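Local coordinates for endo-beta-1,2-glucanase (Talaromyces funiculosus, PDB 6IMV), which hydrolyses internal beta-1,2-glucosidic bonds of beta-1,2-glucans and belongs to a glycoside hydrolase family first defined by this fungal enzyme, at residues Thr202-Ala207 with Trp257-Gly262; Glu252-Trp256 with Leu272-Lys276; Gln339-Met343 with Trp400-Met404; Glu328-Thr332 with Pro388-Phe392; Ser53-Ser58 with Thr122-Tyr127. All coordinates share one frame. Residues are numbered along the deposited sequence.

Contact 1. Residues Thr202-Ala207 with Trp257-Gly262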
# COMPACT_ATOMS: atom_id res chain seq x y z
N THR A 202 19.79 8.23 0.57
CA THR A 202 18.99 8.04 1.80
C THR A 202 19.72 7.13 2.80
O THR A 202 19.50 7.24 4.00
CB THR A 202 17.60 7.45 1.52
OG1 THR A 202 17.72 6.10 1.07
CG2 THR A 202 16.80 8.28 0.53
N LYS A 203 20.55 6.21 2.31
CA LYS A 203 21.30 5.28 3.17
C LYS A 203 22.24 6.08 4.09
O LYS A 203 22.41 5.72 5.27
CB LYS A 203 22.09 4.27 2.33
CG LYS A 203 21.27 3.43 1.36
CD LYS A 203 22.13 2.44 0.57
CE LYS A 203 21.32 1.51 -0.29
NZ LYS A 203 22.15 0.92 -1.36
N THR A 204 22.81 7.17 3.55
CA THR A 204 23.79 8.00 4.26
C THR A 204 23.12 8.89 5.32
O THR A 204 23.78 9.30 6.27
CB THR A 204 24.62 8.85 3.29
OG1 THR A 204 23.83 9.92 2.77
CG2 THR A 204 25.19 8.03 2.14
N THR A 205 21.82 9.19 5.19
CA THR A 205 21.13 10.11 6.11
C THR A 205 20.17 9.38 7.06
O THR A 205 19.74 9.98 8.05
CB THR A 205 20.39 11.20 5.32
OG1 THR A 205 19.42 10.56 4.49
CG2 THR A 205 21.33 12.05 4.48
N ALA A 206 19.83 8.10 6.79
CA ALA A 206 18.71 7.40 7.46
C ALA A 206 18.88 7.35 8.99
O ALA A 206 17.98 7.72 9.72
CB ALA A 206 18.55 6.02 6.90
N ALA A 207 20.04 6.86 9.45
CA ALA A 207 20.30 6.71 10.88
C ALA A 207 20.30 8.09 11.58
O ALA A 207 19.69 8.27 12.64
CB ALA A 207 21.60 5.96 11.09
N TRP A 257 15.64 -1.03 6.22
CA TRP A 257 16.45 -0.03 5.56
C TRP A 257 17.63 0.38 6.46
O TRP A 257 18.79 0.40 6.01
CB TRP A 257 15.62 1.18 5.14
CG TRP A 257 16.30 1.97 4.06
CD1 TRP A 257 16.95 3.16 4.18
CD2 TRP A 257 16.46 1.55 2.69
NE1 TRP A 257 17.47 3.53 2.97
CE2 TRP A 257 17.19 2.57 2.04
CE3 TRP A 257 16.04 0.43 1.96
CZ2 TRP A 257 17.50 2.49 0.68
CZ3 TRP A 257 16.35 0.35 0.62
CH2 TRP A 257 17.08 1.37 -0.01
N LEU A 258 17.33 0.67 7.74
CA LEU A 258 18.35 1.02 8.72
C LEU A 258 19.32 -0.14 8.91
O LEU A 258 20.53 0.08 8.91
CB LEU A 258 17.69 1.39 10.05
CG LEU A 258 17.13 2.81 10.15
CD1 LEU A 258 16.32 2.98 11.42
CD2 LEU A 258 18.26 3.84 10.08
N GLN A 259 18.80 -1.36 9.07
CA GLN A 259 19.65 -2.51 9.36
C GLN A 259 20.65 -2.73 8.22
O GLN A 259 21.84 -2.87 8.48
CB GLN A 259 18.85 -3.79 9.57
CG GLN A 259 19.72 -5.03 9.54
CD GLN A 259 19.05 -6.25 10.11
OE1 GLN A 259 17.97 -6.17 10.68
NE2 GLN A 259 19.70 -7.39 9.99
N PHE A 260 20.17 -2.81 6.99
CA PHE A 260 21.02 -3.18 5.88
C PHE A 260 21.93 -2.03 5.44
O PHE A 260 23.04 -2.29 5.03
CB PHE A 260 20.20 -3.69 4.70
CG PHE A 260 19.51 -5.00 4.96
CD1 PHE A 260 20.21 -6.08 5.48
CD2 PHE A 260 18.16 -5.16 4.68
CE1 PHE A 260 19.58 -7.29 5.70
CE2 PHE A 260 17.53 -6.37 4.92
CZ PHE A 260 18.23 -7.44 5.43
N PHE A 261 21.45 -0.78 5.51
CA PHE A 261 22.10 0.33 4.80
C PHE A 261 22.46 1.53 5.69
O PHE A 261 23.11 2.45 5.21
CB PHE A 261 21.20 0.81 3.67
CG PHE A 261 20.86 -0.27 2.68
CD1 PHE A 261 21.88 -0.95 2.01
CD2 PHE A 261 19.54 -0.60 2.40
CE1 PHE A 261 21.58 -1.94 1.10
CE2 PHE A 261 19.24 -1.60 1.49
CZ PHE A 261 20.26 -2.28 0.84
N GLY A 262 22.04 1.53 6.96
CA GLY A 262 22.11 2.72 7.79
C GLY A 262 23.46 2.93 8.45
O GLY A 262 23.69 4.01 8.99
O HOH W 1 22.37 6.26 7.90

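Contact 2. Residues Glu252-Trp256 with Leu272-Lys276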
# COMPACT_ATOMS: atom_id res chain seq x y z
N GLU A 252 7.92 -1.71 9.45
CA GLU A 252 9.00 -2.69 9.50
C GLU A 252 9.91 -2.57 8.27
O GLU A 252 11.11 -2.90 8.35
CB GLU A 252 8.45 -4.11 9.65
CG GLU A 252 9.52 -5.12 10.02
CD GLU A 252 8.93 -6.43 10.48
OE1 GLU A 252 8.72 -7.31 9.62
OE2 GLU A 252 8.62 -6.55 11.69
N LEU A 253 9.36 -2.10 7.16
CA LEU A 253 10.16 -1.88 5.94
C LEU A 253 11.31 -0.91 6.24
O LEU A 253 12.45 -1.13 5.79
CB LEU A 253 9.27 -1.36 4.81
CG LEU A 253 8.28 -2.37 4.23
CD1 LEU A 253 7.51 -1.76 3.07
CD2 LEU A 253 8.99 -3.65 3.79
N PHE A 254 11.03 0.13 7.02
CA PHE A 254 12.04 1.12 7.34
C PHE A 254 13.10 0.53 8.27
O PHE A 254 14.28 0.84 8.11
CB PHE A 254 11.44 2.39 7.95
CG PHE A 254 12.46 3.50 7.93
CD1 PHE A 254 12.74 4.16 6.75
CD2 PHE A 254 13.22 3.79 9.05
CE1 PHE A 254 13.72 5.15 6.71
CE2 PHE A 254 14.19 4.77 9.00
CZ PHE A 254 14.44 5.45 7.84
N THR A 255 12.68 -0.32 9.22
CA THR A 255 13.62 -1.04 10.08
C THR A 255 14.70 -1.72 9.23
O THR A 255 15.89 -1.59 9.53
CB THR A 255 12.92 -2.08 10.96
OG1 THR A 255 11.88 -1.43 11.69
CG2 THR A 255 13.87 -2.76 11.93
N TRP A 256 14.28 -2.45 8.19
CA TRP A 256 15.20 -3.17 7.31
C TRP A 256 16.15 -2.21 6.61
O TRP A 256 17.32 -2.56 6.37
CB TRP A 256 14.44 -4.01 6.28
CG TRP A 256 13.76 -5.22 6.85
CD1 TRP A 256 12.42 -5.48 6.84
CD2 TRP A 256 14.39 -6.37 7.45
NE1 TRP A 256 12.18 -6.70 7.41
CE2 TRP A 256 13.36 -7.27 7.78
CE3 TRP A 256 15.72 -6.72 7.73
CZ2 TRP A 256 13.62 -8.50 8.40
CZ3 TRP A 256 15.98 -7.94 8.33
CH2 TRP A 256 14.94 -8.81 8.66
N LEU A 272 17.27 -3.05 17.56
CA LEU A 272 16.09 -2.84 16.70
C LEU A 272 15.06 -3.96 16.94
O LEU A 272 13.90 -3.69 17.18
CB LEU A 272 16.51 -2.83 15.22
CG LEU A 272 17.24 -1.58 14.72
CD1 LEU A 272 17.61 -1.74 13.25
CD2 LEU A 272 16.40 -0.32 14.92
N TRP A 273 15.52 -5.21 16.88
CA TRP A 273 14.63 -6.36 16.94
C TRP A 273 14.16 -6.62 18.37
O TRP A 273 13.02 -7.01 18.59
CB TRP A 273 15.28 -7.58 16.28
CG TRP A 273 15.41 -7.35 14.81
CD1 TRP A 273 16.54 -7.01 14.13
CD2 TRP A 273 14.35 -7.39 13.83
NE1 TRP A 273 16.26 -6.84 12.80
CE2 TRP A 273 14.93 -7.07 12.58
CE3 TRP A 273 12.98 -7.69 13.89
CZ2 TRP A 273 14.19 -7.03 11.41
CZ3 TRP A 273 12.25 -7.65 12.72
CH2 TRP A 273 12.84 -7.32 11.50
N GLU A 274 15.03 -6.33 19.34
CA GLU A 274 14.69 -6.49 20.74
C GLU A 274 13.56 -5.52 21.11
O GLU A 274 12.60 -5.91 21.75
CB GLU A 274 15.92 -6.24 21.61
CG GLU A 274 15.69 -6.56 23.07
CD GLU A 274 16.93 -6.41 23.94
OE1 GLU A 274 18.05 -6.44 23.37
OE2 GLU A 274 16.77 -6.25 25.17
N TYR A 275 13.70 -4.26 20.70
CA TYR A 275 12.74 -3.23 21.04
C TYR A 275 11.40 -3.50 20.34
O TYR A 275 10.36 -3.10 20.83
CB TYR A 275 13.28 -1.85 20.68
CG TYR A 275 12.43 -0.74 21.22
CD1 TYR A 275 12.40 -0.48 22.58
CD2 TYR A 275 11.60 0.00 20.40
CE1 TYR A 275 11.60 0.52 23.11
CE2 TYR A 275 10.80 1.01 20.91
CZ TYR A 275 10.80 1.27 22.27
OH TYR A 275 10.02 2.25 22.78
N LYS A 276 11.46 -4.18 19.19
CA LYS A 276 10.29 -4.52 18.38
C LYS A 276 9.53 -5.71 18.98
O LYS A 276 8.33 -5.83 18.76
CB LYS A 276 10.70 -4.82 16.94
CG LYS A 276 10.74 -3.60 16.02
CD LYS A 276 11.42 -3.86 14.69
CE LYS A 276 10.76 -4.95 13.87
NZ LYS A 276 9.33 -4.67 13.62
O HOH W 2 9.52 -2.00 12.81

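Contact 3. Residues Gln339-Met343 with Trp400-Met404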
# COMPACT_ATOMS: atom_id res chain seq x y z
N GLN A 339 -21.61 -11.17 9.41
CA GLN A 339 -22.62 -10.86 8.38
C GLN A 339 -22.33 -9.51 7.71
O GLN A 339 -23.24 -8.69 7.54
CB GLN A 339 -24.04 -10.89 8.97
CG GLN A 339 -24.47 -12.28 9.41
CD GLN A 339 -25.87 -12.22 9.98
OE1 GLN A 339 -26.08 -11.89 11.13
NE2 GLN A 339 -26.85 -12.52 9.15
N VAL A 340 -21.08 -9.32 7.28
CA VAL A 340 -20.63 -8.10 6.60
C VAL A 340 -20.35 -8.44 5.14
O VAL A 340 -19.64 -9.40 4.84
CB VAL A 340 -19.39 -7.50 7.29
CG1 VAL A 340 -18.94 -6.22 6.62
CG2 VAL A 340 -19.62 -7.27 8.78
N PRO A 341 -20.91 -7.68 4.17
CA PRO A 341 -20.73 -7.96 2.75
C PRO A 341 -19.42 -7.41 2.15
O PRO A 341 -19.35 -7.12 0.96
CB PRO A 341 -21.97 -7.30 2.14
CG PRO A 341 -22.19 -6.09 3.01
CD PRO A 341 -21.85 -6.57 4.40
N GLY A 342 -18.39 -7.31 2.99
CA GLY A 342 -17.09 -6.83 2.61
C GLY A 342 -16.11 -7.05 3.74
O GLY A 342 -16.44 -7.72 4.73
N MET A 343 -14.91 -6.47 3.60
CA MET A 343 -13.93 -6.52 4.66
C MET A 343 -13.40 -5.10 4.93
O MET A 343 -13.71 -4.17 4.20
CB MET A 343 -12.81 -7.50 4.30
CG MET A 343 -13.31 -8.91 4.12
SD MET A 343 -11.99 -10.14 3.83
CE MET A 343 -11.50 -9.74 2.15
N TRP A 400 -14.60 -11.31 -3.10
CA TRP A 400 -14.87 -10.30 -2.09
C TRP A 400 -14.89 -8.90 -2.72
O TRP A 400 -15.77 -8.09 -2.42
CB TRP A 400 -13.87 -10.40 -0.94
CG TRP A 400 -14.22 -11.49 0.02
CD1 TRP A 400 -13.70 -12.75 0.06
CD2 TRP A 400 -15.19 -11.43 1.07
NE1 TRP A 400 -14.29 -13.48 1.05
CE2 TRP A 400 -15.21 -12.69 1.69
CE3 TRP A 400 -16.07 -10.44 1.54
CZ2 TRP A 400 -16.04 -12.98 2.77
CZ3 TRP A 400 -16.90 -10.73 2.60
CH2 TRP A 400 -16.88 -11.98 3.21
N TRP A 401 -13.92 -8.65 -3.60
CA TRP A 401 -13.82 -7.42 -4.37
C TRP A 401 -15.13 -7.17 -5.14
O TRP A 401 -15.71 -6.09 -5.06
CB TRP A 401 -12.61 -7.48 -5.31
CG TRP A 401 -12.25 -6.18 -5.96
CD1 TRP A 401 -11.30 -5.29 -5.55
CD2 TRP A 401 -12.80 -5.65 -7.18
NE1 TRP A 401 -11.22 -4.25 -6.43
CE2 TRP A 401 -12.13 -4.43 -7.43
CE3 TRP A 401 -13.79 -6.06 -8.07
CZ2 TRP A 401 -12.43 -3.63 -8.53
CZ3 TRP A 401 -14.08 -5.28 -9.17
CH2 TRP A 401 -13.41 -4.08 -9.39
N ARG A 402 -15.58 -8.19 -5.88
CA ARG A 402 -16.79 -8.13 -6.69
C ARG A 402 -17.99 -7.78 -5.80
O ARG A 402 -18.78 -6.88 -6.12
CB ARG A 402 -17.03 -9.46 -7.41
CG ARG A 402 -18.37 -9.53 -8.14
CD ARG A 402 -18.62 -10.87 -8.82
NE ARG A 402 -20.02 -11.01 -9.20
CZ ARG A 402 -21.04 -11.18 -8.36
NH1 ARG A 402 -20.81 -11.40 -7.07
NH2 ARG A 402 -22.28 -11.07 -8.80
N ASN A 403 -18.12 -8.49 -4.67
CA ASN A 403 -19.24 -8.34 -3.74
C ASN A 403 -19.39 -6.86 -3.33
O ASN A 403 -20.50 -6.31 -3.34
CB ASN A 403 -19.11 -9.25 -2.52
CG ASN A 403 -20.44 -9.50 -1.85
OD1 ASN A 403 -21.29 -10.18 -2.40
ND2 ASN A 403 -20.64 -8.95 -0.66
N MET A 404 -18.28 -6.22 -3.01
CA MET A 404 -18.28 -4.80 -2.64
C MET A 404 -18.50 -3.92 -3.88
O MET A 404 -19.28 -2.97 -3.82
CB MET A 404 -16.98 -4.44 -1.93
CG MET A 404 -16.88 -5.09 -0.56
SD MET A 404 -15.36 -4.66 0.31
CE MET A 404 -14.32 -6.06 -0.07

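Contact 4. Residues Glu328-Thr332 with Pro388-Phe392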
# COMPACT_ATOMS: atom_id res chain seq x y z
N GLU A 328 -5.95 -14.47 6.59
CA GLU A 328 -6.97 -14.37 5.54
C GLU A 328 -8.11 -15.35 5.81
O GLU A 328 -9.22 -15.10 5.38
CB GLU A 328 -6.34 -14.56 4.16
CG GLU A 328 -5.26 -13.53 3.88
CD GLU A 328 -5.62 -12.11 4.28
OE1 GLU A 328 -6.73 -11.65 3.89
OE2 GLU A 328 -4.81 -11.47 4.99
N ARG A 329 -7.83 -16.45 6.51
CA ARG A 329 -8.88 -17.32 7.03
C ARG A 329 -9.75 -16.51 8.00
O ARG A 329 -10.97 -16.53 7.91
CB ARG A 329 -8.30 -18.52 7.78
CG ARG A 329 -7.40 -19.43 6.95
CD ARG A 329 -6.80 -20.52 7.80
NE ARG A 329 -5.53 -20.98 7.28
CZ ARG A 329 -5.40 -21.82 6.26
NH1 ARG A 329 -6.48 -22.27 5.64
NH2 ARG A 329 -4.19 -22.20 5.88
N ALA A 330 -9.08 -15.79 8.91
CA ALA A 330 -9.75 -14.97 9.90
C ALA A 330 -10.49 -13.80 9.23
O ALA A 330 -11.64 -13.51 9.58
CB ALA A 330 -8.74 -14.49 10.91
N ARG A 331 -9.85 -13.15 8.26
CA ARG A 331 -10.40 -11.90 7.69
C ARG A 331 -11.68 -12.22 6.90
O ARG A 331 -12.70 -11.53 7.07
CB ARG A 331 -9.37 -11.18 6.81
CG ARG A 331 -9.61 -9.69 6.63
CD ARG A 331 -8.73 -9.04 5.56
NE ARG A 331 -7.31 -9.34 5.70
CZ ARG A 331 -6.50 -8.81 6.62
NH1 ARG A 331 -6.95 -7.88 7.45
NH2 ARG A 331 -5.26 -9.26 6.73
N THR A 332 -11.61 -13.23 6.02
CA THR A 332 -12.76 -13.61 5.20
C THR A 332 -13.89 -14.16 6.09
O THR A 332 -15.03 -13.74 5.99
CB THR A 332 -12.37 -14.59 4.08
OG1 THR A 332 -11.80 -15.79 4.61
CG2 THR A 332 -11.40 -13.98 3.10
N PRO A 388 -4.56 -8.43 0.72
CA PRO A 388 -3.77 -9.51 1.33
C PRO A 388 -4.35 -10.90 1.00
O PRO A 388 -3.60 -11.87 0.90
CB PRO A 388 -3.85 -9.27 2.85
CG PRO A 388 -4.45 -7.89 3.00
CD PRO A 388 -5.26 -7.64 1.74
N THR A 389 -5.67 -10.97 0.82
CA THR A 389 -6.35 -12.20 0.43
C THR A 389 -5.90 -12.60 -0.99
O THR A 389 -5.65 -13.78 -1.26
CB THR A 389 -7.87 -12.04 0.51
OG1 THR A 389 -8.21 -11.29 1.68
CG2 THR A 389 -8.59 -13.37 0.52
N VAL A 390 -5.80 -11.60 -1.87
CA VAL A 390 -5.46 -11.82 -3.27
C VAL A 390 -4.10 -12.53 -3.38
O VAL A 390 -3.92 -13.38 -4.26
CB VAL A 390 -5.47 -10.49 -4.06
CG1 VAL A 390 -4.75 -10.62 -5.40
CG2 VAL A 390 -6.88 -9.98 -4.26
N LEU A 391 -3.15 -12.19 -2.49
CA LEU A 391 -1.80 -12.78 -2.52
C LEU A 391 -1.86 -14.30 -2.30
O LEU A 391 -1.00 -15.01 -2.82
CB LEU A 391 -0.93 -12.09 -1.46
CG LEU A 391 -0.61 -10.62 -1.74
CD1 LEU A 391 0.16 -10.00 -0.59
CD2 LEU A 391 0.17 -10.47 -3.04
N PHE A 392 -2.86 -14.79 -1.55
CA PHE A 392 -3.01 -16.23 -1.26
C PHE A 392 -4.00 -16.91 -2.22
O PHE A 392 -3.82 -18.09 -2.54
CB PHE A 392 -3.43 -16.45 0.19
CG PHE A 392 -2.29 -16.26 1.15
CD1 PHE A 392 -1.33 -17.26 1.28
CD2 PHE A 392 -2.13 -15.08 1.86
CE1 PHE A 392 -0.24 -17.08 2.12
CE2 PHE A 392 -1.04 -14.91 2.71
CZ PHE A 392 -0.10 -15.91 2.83

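Contact 5. Residues Ser53-Ser58 with Thr122-Tyr127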
# COMPACT_ATOMS: atom_id res chain seq x y z
N SER A 53 1.26 14.90 -14.61
CA SER A 53 2.15 14.47 -15.71
C SER A 53 3.28 15.48 -15.93
O SER A 53 4.32 15.14 -16.52
CB SER A 53 1.37 14.25 -16.97
OG SER A 53 0.56 15.38 -17.24
N GLY A 54 3.11 16.71 -15.45
CA GLY A 54 4.13 17.74 -15.57
C GLY A 54 5.37 17.44 -14.73
O GLY A 54 6.49 17.72 -15.16
N ASN A 55 5.18 16.92 -13.51
CA ASN A 55 6.31 16.67 -12.60
C ASN A 55 6.43 15.18 -12.24
O ASN A 55 7.34 14.80 -11.52
CB ASN A 55 6.22 17.56 -11.35
CG ASN A 55 4.99 17.29 -10.51
OD1 ASN A 55 4.33 16.26 -10.68
ND2 ASN A 55 4.69 18.20 -9.59
N GLY A 56 5.52 14.35 -12.75
CA GLY A 56 5.57 12.90 -12.57
C GLY A 56 5.16 12.45 -11.17
O GLY A 56 5.39 11.31 -10.81
N MET A 57 4.56 13.35 -10.38
CA MET A 57 4.27 13.09 -8.97
C MET A 57 2.82 12.62 -8.80
O MET A 57 1.92 13.12 -9.48
CB MET A 57 4.49 14.35 -8.13
CG MET A 57 5.93 14.84 -8.14
SD MET A 57 7.10 13.63 -7.47
CE MET A 57 6.42 13.31 -5.85
N SER A 58 2.61 11.69 -7.86
CA SER A 58 1.28 11.22 -7.50
C SER A 58 0.50 12.36 -6.82
O SER A 58 1.09 13.23 -6.18
CB SER A 58 1.31 10.00 -6.61
OG SER A 58 1.86 10.29 -5.34
N THR A 122 10.79 11.89 -15.28
CA THR A 122 10.21 13.17 -14.85
C THR A 122 10.15 13.22 -13.32
O THR A 122 10.51 14.23 -12.72
CB THR A 122 8.82 13.38 -15.45
OG1 THR A 122 8.93 13.22 -16.86
CG2 THR A 122 8.23 14.74 -15.15
N LYS A 123 9.70 12.12 -12.70
CA LYS A 123 9.51 12.04 -11.24
C LYS A 123 10.85 12.28 -10.54
O LYS A 123 10.89 13.08 -9.60
CB LYS A 123 8.94 10.68 -10.83
CG LYS A 123 8.81 10.45 -9.32
CD LYS A 123 8.43 9.03 -8.95
CE LYS A 123 7.04 8.62 -9.40
NZ LYS A 123 5.99 9.51 -8.86
N LEU A 124 11.92 11.61 -10.99
CA LEU A 124 13.23 11.73 -10.36
C LEU A 124 13.69 13.19 -10.39
O LEU A 124 14.22 13.69 -9.40
CB LEU A 124 14.25 10.84 -11.08
CG LEU A 124 15.66 10.88 -10.47
CD1 LEU A 124 15.63 10.58 -8.97
CD2 LEU A 124 16.58 9.91 -11.17
N GLN A 125 13.50 13.86 -11.53
CA GLN A 125 13.87 15.27 -11.68
C GLN A 125 13.20 16.08 -10.55
O GLN A 125 13.86 16.89 -9.89
CB GLN A 125 13.49 15.80 -13.07
CG GLN A 125 14.33 15.19 -14.18
CD GLN A 125 13.96 15.69 -15.56
OE1 GLN A 125 13.82 16.89 -15.79
NE2 GLN A 125 13.81 14.77 -16.49
N THR A 126 11.91 15.82 -10.30
CA THR A 126 11.13 16.52 -9.28
C THR A 126 11.67 16.21 -7.87
O THR A 126 11.80 17.14 -7.04
CB THR A 126 9.65 16.17 -9.39
OG1 THR A 126 9.25 16.44 -10.74
CG2 THR A 126 8.80 16.94 -8.41
N TYR A 127 11.97 14.93 -7.60
CA TYR A 127 12.57 14.50 -6.33
C TYR A 127 13.85 15.31 -6.06
O TYR A 127 14.08 15.73 -4.94
CB TYR A 127 12.92 13.01 -6.35
CG TYR A 127 11.81 12.03 -6.01
CD1 TYR A 127 10.50 12.21 -6.44
CD2 TYR A 127 12.11 10.86 -5.34
CE1 TYR A 127 9.51 11.28 -6.15
CE2 TYR A 127 11.14 9.91 -5.04
CZ TYR A 127 9.84 10.12 -5.45
OH TYR A 127 8.90 9.18 -5.16

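Contact 1. Residues Thr202-Ala207 with Trp257-Gly262
Thr202 opens the contact with its hydroxyl: the indole NE1 of Trp257 gives a weak hydrogen bond to Thr202 OG1 (3.2 Å), a secondary link, because the same OG1 is also bonded to Met199 O one turn back. Lys203 buries the most surface here. Its long, mostly extended chain lays CE over the face of the Phe261 ring, 3.5 Å from the centroid, while NZ, 4.1 Å from the same centroid and also over the face, makes a cation-pi contact and keeps a salt bridge to Asp200. Its carbonyl O binds a water that also accepts from Ala207 N and donates to Gly262 O, joining the backbones. Ala206 and Ala207, small enough for close approach, receive Leu258 CD2 at 3.9 Å and 4.1 Å from their CB atoms. Gly262 O comes 3.5 Å from Ala207 CB; a CB on Gly262 would collide with Leu258 O, so glycine suits this position. The axes pass 9.5 Å apart at a crossing angle of -117°, a steep helix-helix packing consistent with the helical shell of an (alpha/alpha)6 barrel.

Contact 2. Residues Glu252-Trp256 with Leu272-Lys276
Helices 252-261 and 266-276 form an antiparallel helical hairpin, their short segments running at 159° with axes 11.8 Å apart. Trp256 and Trp273 share nearly the same rotamer (chi1 m, chi2 near 110°); their CA-to-CB bonds point sideways but the indoles reach into the gap and meet obliquely, planes at 55° and six-membered centroids 4.7 Å apart, with Trp273 CZ2 over a face of Trp256. Their NE1 atoms are bonded to Tyr314 OH and Gln259 OE1 respectively, which suits buried indoles. Thr255, the compact residue facing the partner, places CG2 among Leu272 CD1 (4.1 Å), Trp273 CZ2 (4.3 Å) and Lys276 CD (3.9 Å). Glu252 is extended (t, t), whereas Lys276 folds its last two torsions to p, bending the ammonium to meet the carboxylate; Glu252 OE1 meanwhile serves Tyr314 and Lys308. The curled lysine thus makes a buried salt bridge, Lys276 NZ to Glu252 OE2 at 2.8 Å, and the same NZ donates to a water 2.8 Å away that is also bonded to Thr255 OG1.

Contact 3. Residues Gln339-Met343 with Trp400-Met404
A buried backbone amide without a hydrogen-bond partner marks this contact: the N of Met343 faces the methyl CE of Met404, 3.7 Å away. Just before it, Gly342 CA lies 3.6 Å from Met404 SD, and since a CB here would clash with that sulfur, glycine suits the position. The loop starts at Gln339, whose positive phi closes helix 318-337 in a Schellman motif, and then runs along helix 394-405. Pro341 O accepts a hydrogen bond from Asn403 ND2 (2.8 Å); the same amide also reaches Glu491 O, so the asparagine ties two backbone segments together. On Trp400, Met343 lies over the indole face in a Met-aromatic contact, with SD 4.5 Å and CE 4.2 Å from the five-membered centroid, while Val340 O approaches the ring edge at CZ3 (3.8 Å). Trp400 NE1 is bonded to Cys487 O. The chemistry implies a junction made largely of flexible, polarizable methionines against an aromatic face and backbone, with Asn403 supplying the one directional bond between loop and helix.

Contact 4. Residues Glu328-Thr332 with Pro388-Phe392
Pro388, in the first turn of helix 387-392, sets its ring against the charged pair on helix 318-337: its CB is 3.2 Å from Glu328 OE2, and its CG lies over one face of the Arg331 guanidinium, 4.1 Å from NH2. A proline fits early in a helix, where its missing amide hydrogen costs little. Next, Thr389 provides the directional link, donating from OG1 to Glu328 OE1 at 2.7 Å, while its CG2 touches Thr332 CG2 at 3.9 Å; a branched, hydroxyl-bearing side chain can do both. Glu328 is held ready by its own helix: with chi1 and chi2 both m it folds so that Arg331 NE (3.0 Å to OE1) and NH2 (2.8 Å to OE2) grip both carboxylate oxygens in a bidentate salt bridge, which makes the buried charge tolerable. One turn after Pro388, Phe392 brings CD2 to 4.0 Å from Glu328 CG, resting on the aliphatic part of the glutamate, and its ring also meets Tyr315. The axes cross at -126°, 10.3 Å apart: a buried, steeply inclined helix-helix junction, consistent with the packing of an (alpha/alpha)6 barrel and pinned by a three-residue polar cluster.

Contact 5. Residues Ser53-Ser58 with Thr122-Tyr127
A tight hairpin turn, containing an Asx turn and a G1 beta bulge and joining strands 51-52 and 57-64, is clasped here by helix 112-133. Asn55 OD1 accepts from Met57 N (2.9 Å) to close the Asx turn, and Gly56 takes the positive phi of the bulge; a CB there would also collide with Lys123 N, so glycine fits doubly. Met57, Lys123 and Thr126 each bury more than any other residue here. Lys123 bends its chain to donate from NZ to Gly56 O at 2.7 Å, and its charge is met by Glu83 in a salt bridge, with Gln86 as a further partner, joining turn, helix 112-133 and helix 80-94. Thr126 projects toward the turn and donates from OG1 to Asn55 O at 2.6 Å; that carbonyl also receives a CA-H contact from Lys123 CA (3.5 Å). Met57, the largest contributor, adopts all-m torsions, which curl it back against the helix. The clasp lies at the start of a strand that contributes Asp60 to the glucose-binding pocket. Met57 CG packs on Thr126 CG2 at 3.6 Å, and Met57 SD meets the ring edge of Tyr127 in a Met-aromatic contact, 3.6 Å from CE1.

In the fold
Contacts 1 and 2 share helix 252-261 and touch where Gln259 OE1 meets Trp273 NE1; contact 1 is only partly buried and contact 2 fully so. Both include a bridging water, but contact 1 adds a cation-pi pair and contact 2 an indole pair and a salt bridge. Contacts 3 and 4, both buried and with centres 12 Å apart, form a second group: Met343 and Trp400 pack on the helix carrying Arg331 and Thr332, so sulfur-aromatic packing adjoins a charged cluster. Contact 5 is the one that joins a hairpin of the sheet to a helix, and although it is mostly buried, Ser53 and Gly54 at its edge are exposed. Contacts 1 and 3 lie on opposite sides of the chain's centre, about 40 Å apart between centres.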